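Long-range contacts in phytase (Debaryomyces castellii, PDB 2GFI), which catalyses the hydrolysis of phytate (inositol hexakisphosphate) as a 3-phytase of the histidine acid phosphatase family, probably through a phosphohistidine intermediate: residues Ser307-Asn311 with Val419-Val423; His340-Leu346 with Arg389-Asn393; Gly210-Tyr214 with Met301-Ile305. All coordinates share one frame; numbering follows the deposited sequence.

Interaction 1 (Ser307-Asn311 with Val419-Val423); sequences STLLN and VAERV. With NAG (2-acetamido-2-deoxy-beta-D-glucopyranose), chain C.
V423 and V419 of helix 412-423 pack against S307, L310 and N311 of helix 302-318 in an antiparallel helix pair, the short axes 10.2 Å apart at closest approach and 161° between their directions. No hydrogen bond crosses the contact. Its tight part is branched V423, wedged between S307 and N311: V423 CG1 is 3.5 Å from S307 OG, a hydroxyl that is itself hydrogen-bonded to the carbonyl of R303. The neighbouring contacts of L310 are apolar and buried. With its CG anti to the backbone N (chi1 -172°), L310 meets V419 tip to tip, L310 CG lying 3.9 Å from V419 CG1. The methyl CD2 of L310 comes 3.7 Å from CB of R422. Leucine suits this place because one methyl, CD2, lies among V419, R422 and V423; beyond it F339 and I343 of helix 333-343 complete the buried side. R422 lends only its aliphatic base to the pair, since its bent chain carries NE away to the carbonyl oxygen of A342. An alanine in place of V423 would probably open a gap beside S307 and N311 and take away the methyl that L310 CD2 packs on. The solvent side is the N-linked sugar beyond partly exposed N311. ND2 of N311 is bonded to C1 of the NAG at 1.5 Å, while N311 OD1 rests 3.4 Å from V423 CG1 and V423 CG2 lies 3.8 Å from the sugar's C1.

Interaction 2 (His340-Leu346 with Arg389-Asn393); sequences HSAIGIL and RYVIN
I343 turns CG2 anti to its backbone N, with CG1 beside that N (chi1 -62°), and Y390 swings its ring out from the strand with chi1 -79°, so that methyl and ring come together from opposite directions. I343 CG2 sits over one face of the tyrosine, 3.8 Å from the ring centroid and 26° off the normal, a CH-pi contact displaced toward the hydroxyl end. The opposite end of the same side chain is taken by I345, whose CD1 lies 3.5 Å from Y390 CB. A long, flat residue thus spans two isoleucines, while its OH is hydrogen-bonded to the hydroxyl of Y415. I392, two residues along and directed to the same side, divides its branches: the CG1-CD1 arm goes to H340 and I345, CG2 to L346. Its CD1 lies in the plane of the H340 imidazole, at the ring edge, 3.5 Å from H340 CE1, and its CG2 is 3.9 Å from L346 CD1. I343 CD1 covers one face of that imidazole, and NE2 is hydrogen-bonded to T375 OG1, which helps fix the ring's rotation. G344, with positive phi, ends the helix and turns the chain so that I345 and L346 also reach the strand. The contact packs the C-terminal end of helix 333-343 on strand 385-392 of the mixed sheet, between strand 374-382 and strand 395-397, with L310 of helix 302-318 touching both I343 and Y390.

Interaction 3 (Gly210-Tyr214 with Met301-Ile305); sequences GCFNY and MTRVI
Y214 and I305 make the aromatic part of this contact, between a loop and the first turn of helix 302-318. I305 CD1 stands over one face of the Y214 ring, 3.9 Å from the centroid and 29° off the normal, in a CH-pi contact whose side chains cross at about a right angle. The nearest ring atom is Y214 CG, so the methyl lies toward the root of the ring. Y214 has its CG anti to the backbone N (chi1 167°), which brings the ring to the side chains of M301, T302 and I305. M301 CB meets the ring at its edge, near the plane, 3.7 Å from Y214 CD1, and T302 CG2 approaches Y214 CE1 obliquely.

The second group of contacts is aliphatic and sulfur-rich. M301, bent at chi2 and chi3, curls its chain around so that its CE comes 3.4 Å from C211 SG; an unbranched, flexible residue is well suited to follow such a curve. On the way M301 CG passes 3.6 Å from N213 O. C211 also packs its CB against I305 CD1, at 3.8 Å, and that isoleucine therefore bridges the cysteine and the tyrosine.

The covalent and side-chain polar bonds lead outward: C211 SG is joined to C432 in a disulfide, N213 ND2 is hydrogen-bonded to Q431 O, and Y214 OH to S294 O. T302 OG1 has S341 OG among its partners, leaving its methyl for the tyrosine.

The chemistry implies a division of labour: with no hydrogen bond between loop and helix, their fit depends on shape and dispersion, while the disulfide to C432 and the bonds of N213 and Y214 probably help to hold the loop in place.

In the fold
Helix 302-318 joins interactions 1 and 3, whose centres are 13 Å apart: its first turn receives the loop 210-214, and its next turns pack on helix 412-423. The centres of interactions 1 and 2 are 12 Å apart, and R422 connects them, its NE 2.6 Å from A342 O in a probable hydrogen bond. Interactions 2 and 3 are linked likewise, S341 OG being 2.7 Å from T302 OG1. Helix 333-343 supplies one side of interaction 2 and touches the other two. It begins with D333, the predicted proton donor; the side chains of H340 and Y214 are about 9 Å and 10 Å from that of D333. The sugar on N311 marks the outer side.

Interaction 1 (Ser307-Asn311 with Val419-Val423)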
loop_
_atom_site.group_PDB
_atom_site.type_symbol
_atom_site.label_atom_id
_atom_site.label_comp_id
_atom_site.label_asym_id
_atom_site.label_seq_id
_atom_site.Cartn_x
_atom_site.Cartn_y
_atom_site.Cartn_z
ATOM N N SER A 307 18.371 35.470 3.757
ATOM C CA SER A 307 17.459 36.612 3.678
ATOM C C SER A 307 17.446 37.266 2.318
ATOM O O SER A 307 16.517 38.016 2.014
ATOM C CB SER A 307 17.815 37.675 4.723
ATOM O OG SER A 307 17.609 37.185 6.026
ATOM N N THR A 308 18.466 36.999 1.509
ATOM C CA THR A 308 18.509 37.567 0.178
ATOM C C THR A 308 17.384 37.007 -0.654
ATOM O O THR A 308 16.609 37.790 -1.251
ATOM C CB THR A 308 19.897 37.405 -0.524
ATOM O OG1 THR A 308 20.236 36.019 -0.626
ATOM C CG2 THR A 308 21.002 37.978 0.331
ATOM N N LEU A 309 17.260 35.671 -0.676
ATOM C CA LEU A 309 16.138 35.024 -1.378
ATOM C C LEU A 309 14.823 35.230 -0.671
ATOM O O LEU A 309 13.810 35.276 -1.318
ATOM C CB LEU A 309 16.377 33.522 -1.644
ATOM C CG LEU A 309 17.469 33.176 -2.664
ATOM C CD1 LEU A 309 17.670 31.664 -2.771
ATOM C CD2 LEU A 309 17.204 33.815 -4.049
ATOM N N LEU A 310 14.825 35.353 0.656
ATOM C CA LEU A 310 13.567 35.611 1.373
ATOM C C LEU A 310 12.989 36.971 0.994
ATOM O O LEU A 310 11.789 37.071 0.709
ATOM C CB LEU A 310 13.748 35.482 2.879
ATOM C CG LEU A 310 12.472 35.547 3.722
ATOM C CD1 LEU A 310 11.595 34.391 3.358
ATOM C CD2 LEU A 310 12.806 35.573 5.202
ATOM N N ASN A 311 13.858 37.998 0.956
ATOM C CA ASN A 311 13.494 39.367 0.488
ATOM C C ASN A 311 12.981 39.408 -0.941
ATOM O O ASN A 311 11.938 40.005 -1.218
ATOM C CB ASN A 311 14.704 40.299 0.573
ATOM C CG ASN A 311 14.940 40.843 1.969
ATOM O OD1 ASN A 311 14.088 40.694 2.852
ATOM N ND2 ASN A 311 16.100 41.504 2.162
ATOM N N VAL A 419 8.418 38.355 7.409
ATOM C CA VAL A 419 9.668 38.507 6.666
ATOM C C VAL A 419 10.547 39.618 7.277
ATOM O O VAL A 419 11.735 39.383 7.564
ATOM C CB VAL A 419 9.443 38.715 5.164
ATOM C CG1 VAL A 419 10.779 38.957 4.466
ATOM C CG2 VAL A 419 8.794 37.491 4.592
ATOM N N ALA A 420 9.952 40.796 7.518
ATOM C CA ALA A 420 10.690 41.900 8.143
ATOM C C ALA A 420 11.372 41.469 9.448
ATOM O O ALA A 420 12.528 41.792 9.666
ATOM C CB ALA A 420 9.779 43.125 8.366
ATOM N N GLU A 421 10.657 40.717 10.290
ATOM C CA GLU A 421 11.204 40.153 11.536
ATOM C C GLU A 421 12.378 39.210 11.282
ATOM O O GLU A 421 13.380 39.234 12.030
ATOM C CB GLU A 421 10.124 39.369 12.293
ATOM C CG GLU A 421 9.168 40.202 13.140
ATOM C CD GLU A 421 8.190 39.343 13.958
ATOM O OE1 GLU A 421 7.653 38.317 13.409
ATOM O OE2 GLU A 421 7.965 39.694 15.164
ATOM N N ARG A 422 12.241 38.381 10.236
ATOM C CA ARG A 422 13.257 37.407 9.866
ATOM C C ARG A 422 14.503 38.095 9.359
ATOM O O ARG A 422 15.608 37.705 9.691
ATOM C CB ARG A 422 12.732 36.424 8.804
ATOM C CG ARG A 422 11.636 35.448 9.270
ATOM C CD ARG A 422 12.003 34.656 10.487
ATOM N NE ARG A 422 13.114 33.779 10.210
ATOM C CZ ARG A 422 13.756 33.070 11.138
ATOM N NH1 ARG A 422 13.390 33.160 12.404
ATOM N NH2 ARG A 422 14.778 32.283 10.800
ATOM N N VAL A 423 14.328 39.131 8.549
ATOM C CA VAL A 423 15.479 39.776 7.896
ATOM C C VAL A 423 16.012 40.970 8.671
ATOM O O VAL A 423 17.031 41.547 8.293
ATOM C CB VAL A 423 15.162 40.166 6.440
ATOM C CG1 VAL A 423 14.611 38.951 5.668
ATOM C CG2 VAL A 423 14.207 41.393 6.376
HETATM C C1 NAG C . 16.175 42.395 3.309
HETATM C C2 NAG C . 17.672 42.762 3.439
HETATM C C3 NAG C . 17.914 43.908 4.447
HETATM C C4 NAG C . 16.997 45.111 4.151
HETATM C C5 NAG C . 15.563 44.548 4.131
HETATM C C6 NAG C . 14.494 45.588 3.866
HETATM C C7 NAG C . 19.282 40.947 2.895
HETATM C C8 NAG C . 20.346 40.083 3.517
HETATM N N2 NAG C . 18.483 41.589 3.767
HETATM O O3 NAG C . 19.272 44.260 4.406
HETATM O O4 NAG C . 17.169 46.243 5.027
HETATM O O5 NAG C . 15.429 43.570 3.104
HETATM O O6 NAG C . 13.297 44.862 3.738
HETATM O O7 NAG C . 19.197 41.013 1.659
#

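Interaction 2 (His340-Leu346 with Arg389-Asn393)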
loop_
_atom_site.group_PDB
_atom_site.type_symbol
_atom_site.label_atom_id
_atom_site.label_comp_id
_atom_site.label_asym_id
_atom_site.label_seq_id
_atom_site.Cartn_x
_atom_site.Cartn_y
_atom_site.Cartn_z
ATOM N N HIS A 340 16.083 28.538 4.017
ATOM C CA HIS A 340 15.232 28.124 5.156
ATOM C C HIS A 340 15.693 28.608 6.502
ATOM O O HIS A 340 14.885 28.799 7.413
ATOM C CB HIS A 340 15.042 26.592 5.197
ATOM C CG HIS A 340 13.950 26.118 4.292
ATOM N ND1 HIS A 340 12.644 25.943 4.724
ATOM C CD2 HIS A 340 13.952 25.851 2.968
ATOM C CE1 HIS A 340 11.897 25.565 3.703
ATOM N NE2 HIS A 340 12.664 25.505 2.626
ATOM N N SER A 341 16.994 28.827 6.637
ATOM C CA SER A 341 17.506 29.504 7.834
ATOM C C SER A 341 16.812 30.867 8.000
ATOM O O SER A 341 16.464 31.268 9.111
ATOM C CB SER A 341 19.009 29.694 7.723
ATOM O OG SER A 341 19.544 29.961 8.990
ATOM N N ALA A 342 16.590 31.565 6.890
ATOM C CA ALA A 342 15.871 32.805 6.973
ATOM C C ALA A 342 14.353 32.617 6.952
ATOM O O ALA A 342 13.671 33.339 7.669
ATOM C CB ALA A 342 16.331 33.784 5.911
ATOM N N ILE A 343 13.817 31.694 6.149
ATOM C CA ILE A 343 12.359 31.405 6.173
ATOM C C ILE A 343 11.894 31.087 7.575
ATOM O O ILE A 343 10.865 31.594 8.031
ATOM C CB ILE A 343 11.945 30.244 5.228
ATOM C CG1 ILE A 343 12.256 30.584 3.758
ATOM C CG2 ILE A 343 10.443 29.950 5.384
ATOM C CD1 ILE A 343 12.354 29.370 2.822
ATOM N N GLY A 344 12.641 30.246 8.274
ATOM C CA GLY A 344 12.357 30.029 9.676
ATOM C C GLY A 344 11.148 29.189 10.017
ATOM O O GLY A 344 10.672 29.229 11.130
ATOM N N ILE A 345 10.666 28.377 9.100
ATOM C CA ILE A 345 9.534 27.498 9.413
ATOM C C ILE A 345 9.934 26.067 9.810
ATOM O O ILE A 345 9.146 25.320 10.393
ATOM C CB ILE A 345 8.533 27.497 8.242
ATOM C CG1 ILE A 345 9.228 27.040 6.961
ATOM C CG2 ILE A 345 7.957 28.887 8.094
ATOM C CD1 ILE A 345 8.268 26.775 5.820
ATOM N N LEU A 346 11.147 25.667 9.467
ATOM C CA LEU A 346 11.603 24.326 9.822
ATOM C C LEU A 346 12.874 24.384 10.674
ATOM O O LEU A 346 13.660 23.431 10.723
ATOM C CB LEU A 346 11.749 23.462 8.570
ATOM C CG LEU A 346 10.402 23.040 7.967
ATOM C CD1 LEU A 346 10.613 22.457 6.593
ATOM C CD2 LEU A 346 9.673 22.034 8.874
ATOM N N ARG A 389 1.484 30.691 1.687
ATOM C CA ARG A 389 1.908 29.578 2.525
ATOM C C ARG A 389 3.015 28.797 1.841
ATOM O O ARG A 389 3.206 28.895 0.626
ATOM C CB ARG A 389 0.728 28.657 2.893
ATOM C CG ARG A 389 0.238 27.815 1.755
ATOM C CD ARG A 389 -0.801 26.816 2.180
ATOM N NE ARG A 389 -1.301 26.098 1.030
ATOM C CZ ARG A 389 -2.311 25.249 1.082
ATOM N NH1 ARG A 389 -2.937 25.045 2.251
ATOM N NH2 ARG A 389 -2.715 24.625 -0.031
ATOM N N TYR A 390 3.729 28.022 2.649
ATOM C CA TYR A 390 4.819 27.180 2.188
ATOM C C TYR A 390 4.412 25.719 2.042
ATOM O O TYR A 390 3.764 25.169 2.921
ATOM C CB TYR A 390 5.936 27.253 3.198
ATOM C CG TYR A 390 6.755 28.494 3.076
ATOM C CD1 TYR A 390 7.905 28.507 2.272
ATOM C CD2 TYR A 390 6.390 29.672 3.751
ATOM C CE1 TYR A 390 8.669 29.643 2.165
ATOM C CE2 TYR A 390 7.164 30.830 3.637
ATOM C CZ TYR A 390 8.282 30.803 2.839
ATOM O OH TYR A 390 9.051 31.934 2.718
ATOM N N VAL A 391 4.828 25.097 0.939
ATOM C CA VAL A 391 4.689 23.669 0.744
ATOM C C VAL A 391 6.121 23.163 0.517
ATOM O O VAL A 391 6.738 23.424 -0.533
ATOM C CB VAL A 391 3.747 23.340 -0.459
ATOM C CG1 VAL A 391 3.274 21.909 -0.406
ATOM C CG2 VAL A 391 2.514 24.274 -0.485
ATOM N N ILE A 392 6.665 22.468 1.525
ATOM C CA ILE A 392 8.019 21.964 1.487
ATOM C C ILE A 392 7.905 20.472 1.243
ATOM O O ILE A 392 7.278 19.733 2.016
ATOM C CB ILE A 392 8.682 22.195 2.813
ATOM C CG1 ILE A 392 8.459 23.633 3.306
ATOM C CG2 ILE A 392 10.177 21.735 2.756
ATOM C CD1 ILE A 392 8.810 24.712 2.256
ATOM N N ASN A 393 8.477 20.028 0.138
ATOM C CA ASN A 393 8.438 18.612 -0.230
ATOM C C ASN A 393 7.063 18.011 -0.032
ATOM O O ASN A 393 6.898 16.974 0.616
ATOM C CB ASN A 393 9.509 17.890 0.522
ATOM C CG ASN A 393 10.809 18.520 0.292
ATOM O OD1 ASN A 393 11.535 18.860 1.218
ATOM N ND2 ASN A 393 11.102 18.751 -0.965
#

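Interaction 3 (Gly210-Tyr214 with Met301-Ile305)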
loop_
_atom_site.group_PDB
_atom_site.type_symbol
_atom_site.label_atom_id
_atom_site.label_comp_id
_atom_site.label_asym_id
_atom_site.label_seq_id
_atom_site.Cartn_x
_atom_site.Cartn_y
_atom_site.Cartn_z
ATOM N N GLY A 210 29.155 34.373 -2.700
ATOM C CA GLY A 210 29.665 35.720 -2.546
ATOM C C GLY A 210 29.730 36.182 -1.100
ATOM O O GLY A 210 30.070 37.322 -0.837
ATOM N N CYS A 211 29.391 35.321 -0.150
ATOM C CA CYS A 211 29.501 35.731 1.231
ATOM C C CYS A 211 30.840 35.324 1.788
ATOM O O CYS A 211 31.040 34.153 2.092
ATOM C CB CYS A 211 28.382 35.167 2.090
ATOM S SG CYS A 211 28.599 35.698 3.801
ATOM N N PHE A 212 31.750 36.294 1.933
ATOM C CA PHE A 212 33.146 36.009 2.290
ATOM C C PHE A 212 33.329 35.682 3.751
ATOM O O PHE A 212 34.203 34.899 4.084
ATOM C CB PHE A 212 34.092 37.136 1.820
ATOM C CG PHE A 212 34.033 37.366 0.322
ATOM C CD1 PHE A 212 34.112 36.281 -0.563
ATOM C CD2 PHE A 212 33.845 38.637 -0.204
ATOM C CE1 PHE A 212 34.022 36.463 -1.928
ATOM C CE2 PHE A 212 33.760 38.831 -1.597
ATOM C CZ PHE A 212 33.848 37.743 -2.448
ATOM N N ASN A 213 32.497 36.261 4.617
ATOM C CA ASN A 213 32.567 35.984 6.061
ATOM C C ASN A 213 31.842 34.735 6.520
ATOM O O ASN A 213 31.870 34.391 7.697
ATOM C CB ASN A 213 32.108 37.204 6.860
ATOM C CG ASN A 213 32.936 38.437 6.534
ATOM O OD1 ASN A 213 34.089 38.319 6.109
ATOM N ND2 ASN A 213 32.353 39.617 6.706
ATOM N N TYR A 214 31.194 34.056 5.584
ATOM C CA TYR A 214 30.478 32.837 5.883
ATOM C C TYR A 214 31.472 31.691 5.912
ATOM O O TYR A 214 32.134 31.399 4.928
ATOM C CB TYR A 214 29.354 32.595 4.874
ATOM C CG TYR A 214 28.754 31.210 4.915
ATOM C CD1 TYR A 214 28.150 30.718 6.077
ATOM C CD2 TYR A 214 28.782 30.381 3.778
ATOM C CE1 TYR A 214 27.594 29.413 6.107
ATOM C CE2 TYR A 214 28.237 29.096 3.795
ATOM C CZ TYR A 214 27.642 28.622 4.965
ATOM O OH TYR A 214 27.101 27.363 4.995
ATOM N N MET A 301 25.973 33.109 10.080
ATOM C CA MET A 301 25.975 33.815 8.809
ATOM C C MET A 301 24.830 33.489 7.880
ATOM O O MET A 301 24.579 34.220 6.934
ATOM C CB MET A 301 27.321 33.656 8.084
ATOM C CG MET A 301 28.425 34.539 8.657
ATOM S SD MET A 301 27.941 36.302 8.761
ATOM C CE MET A 301 27.862 36.687 7.020
ATOM N N THR A 302 24.105 32.409 8.151
ATOM C CA THR A 302 23.106 31.911 7.192
ATOM C C THR A 302 21.841 32.732 7.150
ATOM O O THR A 302 21.193 32.817 6.104
ATOM C CB THR A 302 22.749 30.444 7.463
ATOM O OG1 THR A 302 22.199 30.329 8.790
ATOM C CG2 THR A 302 24.012 29.562 7.412
ATOM N N ARG A 303 21.466 33.339 8.275
ATOM C CA ARG A 303 20.310 34.174 8.214
ATOM C C ARG A 303 20.514 35.338 7.255
ATOM O O ARG A 303 19.581 35.652 6.485
ATOM C CB ARG A 303 19.866 34.713 9.541
ATOM C CG ARG A 303 18.545 35.405 9.292
ATOM C CD ARG A 303 17.792 35.783 10.459
ATOM N NE ARG A 303 17.658 34.732 11.442
ATOM C CZ ARG A 303 16.693 34.734 12.356
ATOM N NH1 ARG A 303 15.775 35.706 12.332
ATOM N NH2 ARG A 303 16.632 33.766 13.275
ATOM N N VAL A 304 21.700 35.979 7.287
ATOM C CA VAL A 304 21.941 37.101 6.358
ATOM C C VAL A 304 21.924 36.619 4.909
ATOM O O VAL A 304 21.296 37.249 4.066
ATOM C CB VAL A 304 23.237 37.934 6.642
ATOM C CG1 VAL A 304 24.494 37.109 6.462
ATOM C CG2 VAL A 304 23.295 39.131 5.676
ATOM N N ILE A 305 22.611 35.502 4.641
ATOM C CA ILE A 305 22.630 34.904 3.302
ATOM C C ILE A 305 21.231 34.456 2.861
ATOM O O ILE A 305 20.790 34.819 1.788
ATOM C CB ILE A 305 23.607 33.716 3.215
ATOM C CG1 ILE A 305 25.030 34.139 3.534
ATOM C CG2 ILE A 305 23.554 33.096 1.815
ATOM C CD1 ILE A 305 25.929 32.955 3.890
#